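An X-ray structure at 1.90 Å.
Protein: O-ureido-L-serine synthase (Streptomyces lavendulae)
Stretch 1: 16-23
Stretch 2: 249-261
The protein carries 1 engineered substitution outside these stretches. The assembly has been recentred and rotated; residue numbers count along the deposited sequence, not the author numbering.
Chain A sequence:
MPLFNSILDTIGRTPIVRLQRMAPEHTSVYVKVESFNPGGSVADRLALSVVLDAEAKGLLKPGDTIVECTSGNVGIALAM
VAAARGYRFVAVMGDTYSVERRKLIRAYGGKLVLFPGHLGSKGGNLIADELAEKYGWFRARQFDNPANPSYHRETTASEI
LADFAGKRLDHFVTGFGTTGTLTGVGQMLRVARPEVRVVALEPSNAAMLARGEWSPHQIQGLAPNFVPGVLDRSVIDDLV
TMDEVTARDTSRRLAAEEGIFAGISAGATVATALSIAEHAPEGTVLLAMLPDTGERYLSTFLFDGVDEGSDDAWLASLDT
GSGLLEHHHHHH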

# COMPACT_ATOMS: atom_id res chain seq x y z
N ILE A 16 -2.98 -6.69 9.77
CA ILE A 16 -3.67 -7.74 10.49
C ILE A 16 -2.82 -8.96 10.13
O ILE A 16 -2.58 -9.24 8.96
CB ILE A 16 -5.12 -7.95 9.98
CG1 ILE A 16 -6.00 -6.79 10.45
CG2 ILE A 16 -5.69 -9.26 10.54
CD1 ILE A 16 -7.43 -6.90 9.95
N VAL A 17 -2.33 -9.66 11.15
CA VAL A 17 -1.48 -10.81 10.93
C VAL A 17 -1.98 -12.06 11.64
O VAL A 17 -2.62 -11.99 12.70
CB VAL A 17 -0.02 -10.52 11.39
CG1 VAL A 17 0.27 -9.03 11.25
CG2 VAL A 17 0.18 -10.96 12.84
N ARG A 18 -1.67 -13.21 11.07
CA ARG A 18 -2.08 -14.48 11.64
C ARG A 18 -1.12 -14.95 12.72
O ARG A 18 0.10 -14.78 12.59
CB ARG A 18 -2.15 -15.53 10.53
CG ARG A 18 -2.70 -16.88 10.93
CD ARG A 18 -2.87 -17.76 9.69
NE ARG A 18 -3.30 -19.11 10.02
CZ ARG A 18 -2.52 -20.02 10.61
NH1 ARG A 18 -1.27 -19.72 10.93
NH2 ARG A 18 -3.00 -21.23 10.88
N LEU A 19 -1.65 -15.51 13.81
CA LEU A 19 -0.79 -16.04 14.85
C LEU A 19 -0.33 -17.39 14.29
O LEU A 19 -1.14 -18.16 13.75
CB LEU A 19 -1.57 -16.23 16.17
CG LEU A 19 -2.02 -14.94 16.87
CD1 LEU A 19 -2.44 -15.23 18.31
CD2 LEU A 19 -0.89 -13.92 16.85
N GLN A 20 0.96 -17.67 14.40
CA GLN A 20 1.53 -18.90 13.86
C GLN A 20 1.55 -20.14 14.75
O GLN A 20 1.50 -21.25 14.24
CB GLN A 20 2.95 -18.61 13.37
CG GLN A 20 2.98 -17.76 12.10
CD GLN A 20 2.68 -18.58 10.86
OE1 GLN A 20 1.68 -19.31 10.81
NE2 GLN A 20 3.53 -18.46 9.85
N ARG A 21 1.63 -19.97 16.06
CA ARG A 21 1.65 -21.13 16.94
C ARG A 21 0.78 -21.09 18.19
O ARG A 21 0.56 -22.11 18.82
CB ARG A 21 3.10 -21.45 17.34
CG ARG A 21 3.92 -20.24 17.76
CD ARG A 21 5.38 -20.62 18.03
NE ARG A 21 6.11 -20.90 16.79
CZ ARG A 21 6.56 -19.97 15.96
NH1 ARG A 21 6.36 -18.68 16.23
NH2 ARG A 21 7.21 -20.32 14.86
N MET A 22 0.27 -19.92 18.55
CA MET A 22 -0.55 -19.80 19.75
C MET A 22 -1.98 -20.30 19.63
O MET A 22 -2.60 -20.69 20.62
CB MET A 22 -0.56 -18.35 20.23
CG MET A 22 0.66 -17.97 21.04
SD MET A 22 0.64 -16.23 21.47
CE MET A 22 -0.62 -16.20 22.74
N ALA A 23 -2.52 -20.30 18.41
CA ALA A 23 -3.89 -20.74 18.20
C ALA A 23 -4.07 -22.25 18.10
O ALA A 23 -3.18 -22.96 17.62
CB ALA A 23 -4.45 -20.09 16.95
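Stretch 2 (249-261) DTSRRLAAEEGIF

Stretch 2 enters as the last turns of a helix, 249-257, its C-terminal end toward the loop of stretch 1; it leaves helical geometry at Glu258, turns through Gly259 at positive phi (74°) and runs extended through Ile260 and Phe261. It lies against the bend where stretch 1 passes from an extended segment beginning at Ile16 into the loop around Gln20 to Ala23; the nearest CA pairs are Leu19 with Glu258 (6.6 Å) and Arg21 with Glu257 (7.1 Å). The central bump is the carboxylate of Glu258, which fits into a hollow lined by the loop's backbone amides: OE1 accepts from Gln20 N at 2.7 Å, and OE2 from Arg21 N at 2.7 Å and Met22 N at 2.8 Å. Met22 is the answering bump, filling a hollow formed by Thr250, Arg253, Leu254 and Glu257: SD is 3.7 Å from Leu254 CA, CE 4.0 Å from Thr250 CG2, and CG 3.6 Å from Glu257 OE1; CE also lies over one face of the Arg253 guanidinium, held by a salt bridge from NH2 to Glu257 OE1 (2.8 Å). Beside the carboxylate, Leu19 CD2 packs against Leu254 CD2 (3.8 Å) and Ile260 CD1 (3.9 Å), and Val17 CG2 meets that same Ile260 CD1 at 3.8 Å. Exposed Arg21 donates from NH1 to Glu257 O at 2.7 Å.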

# COMPACT_ATOMS: atom_id res chain seq x y z
N ASP A 249 -0.15 -12.61 31.04
CA ASP A 249 0.57 -13.81 30.61
C ASP A 249 0.42 -14.03 29.11
O ASP A 249 1.34 -14.53 28.46
CB ASP A 249 0.03 -15.03 31.36
CG ASP A 249 0.41 -15.03 32.83
OD1 ASP A 249 -0.13 -15.88 33.57
OD2 ASP A 249 1.24 -14.18 33.25
N THR A 250 -0.73 -13.65 28.56
CA THR A 250 -0.96 -13.84 27.14
C THR A 250 -0.14 -12.83 26.32
O THR A 250 0.31 -13.14 25.21
CB THR A 250 -2.46 -13.72 26.83
OG1 THR A 250 -3.18 -14.65 27.66
CG2 THR A 250 -2.75 -14.05 25.39
N SER A 251 0.07 -11.64 26.88
CA SER A 251 0.88 -10.63 26.20
C SER A 251 2.32 -11.14 26.16
O SER A 251 3.04 -10.96 25.17
CB SER A 251 0.83 -9.31 26.98
OG SER A 251 1.96 -8.50 26.68
N ARG A 252 2.73 -11.78 27.24
CA ARG A 252 4.07 -12.34 27.34
C ARG A 252 4.25 -13.41 26.28
O ARG A 252 5.25 -13.43 25.56
CB ARG A 252 4.29 -12.96 28.73
CG ARG A 252 4.59 -11.94 29.81
CD ARG A 252 4.94 -12.60 31.14
NE ARG A 252 5.44 -11.61 32.09
CZ ARG A 252 5.67 -11.84 33.38
NH1 ARG A 252 5.45 -13.04 33.90
NH2 ARG A 252 6.12 -10.86 34.15
N ARG A 253 3.25 -14.28 26.17
CA ARG A 253 3.28 -15.37 25.20
C ARG A 253 3.34 -14.87 23.76
O ARG A 253 4.01 -15.46 22.91
CB ARG A 253 2.03 -16.26 25.37
CG ARG A 253 2.07 -17.17 26.61
CD ARG A 253 1.01 -18.29 26.51
NE ARG A 253 1.21 -19.10 25.31
CZ ARG A 253 0.29 -19.89 24.78
NH1 ARG A 253 -0.91 -20.00 25.34
NH2 ARG A 253 0.56 -20.57 23.67
N LEU A 254 2.65 -13.77 23.49
CA LEU A 254 2.63 -13.20 22.16
C LEU A 254 4.03 -12.77 21.73
O LEU A 254 4.50 -13.13 20.66
CB LEU A 254 1.69 -11.99 22.11
CG LEU A 254 0.23 -12.33 21.82
CD1 LEU A 254 -0.66 -11.20 22.29
CD2 LEU A 254 0.06 -12.56 20.32
N ALA A 255 4.68 -11.99 22.59
CA ALA A 255 6.02 -11.50 22.31
C ALA A 255 7.06 -12.62 22.20
O ALA A 255 7.91 -12.60 21.32
CB ALA A 255 6.44 -10.50 23.38
N ALA A 256 6.98 -13.61 23.08
CA ALA A 256 7.95 -14.71 23.08
C ALA A 256 7.64 -15.89 22.14
O ALA A 256 8.54 -16.65 21.77
CB ALA A 256 8.13 -15.23 24.51
N GLU A 257 6.37 -16.03 21.74
CA GLU A 257 5.98 -17.13 20.87
C GLU A 257 5.59 -16.70 19.46
O GLU A 257 5.51 -17.53 18.55
CB GLU A 257 4.83 -17.91 21.51
CG GLU A 257 5.22 -18.64 22.78
CD GLU A 257 4.03 -19.24 23.50
OE1 GLU A 257 3.14 -19.80 22.83
OE2 GLU A 257 3.99 -19.16 24.74
N GLU A 258 5.37 -15.41 19.26
CA GLU A 258 4.98 -14.93 17.95
C GLU A 258 5.78 -13.70 17.51
O GLU A 258 5.68 -13.27 16.36
CB GLU A 258 3.48 -14.61 17.93
CG GLU A 258 2.60 -15.77 18.38
CD GLU A 258 2.24 -16.70 17.23
OE1 GLU A 258 2.64 -16.42 16.08
OE2 GLU A 258 1.55 -17.71 17.48
N GLY A 259 6.56 -13.15 18.42
CA GLY A 259 7.33 -11.97 18.06
C GLY A 259 6.45 -10.73 17.97
O GLY A 259 6.77 -9.78 17.27
N ILE A 260 5.32 -10.74 18.67
CA ILE A 260 4.42 -9.59 18.68
C ILE A 260 4.36 -9.06 20.11
O ILE A 260 3.84 -9.72 21.01
CB ILE A 260 3.00 -9.97 18.19
CG1 ILE A 260 3.08 -10.51 16.77
CG2 ILE A 260 2.10 -8.74 18.20
CD1 ILE A 260 1.82 -11.20 16.30
N PHE A 261 4.91 -7.86 20.30
CA PHE A 261 4.98 -7.21 21.60
C PHE A 261 3.87 -6.17 21.75
O PHE A 261 3.94 -5.09 21.17
CB PHE A 261 6.35 -6.54 21.75
CG PHE A 261 6.63 -6.05 23.14
CD1 PHE A 261 6.35 -6.85 24.24
CD2 PHE A 261 7.19 -4.79 23.34
CE1 PHE A 261 6.61 -6.40 25.53
CE2 PHE A 261 7.46 -4.33 24.62
CZ PHE A 261 7.17 -5.14 25.72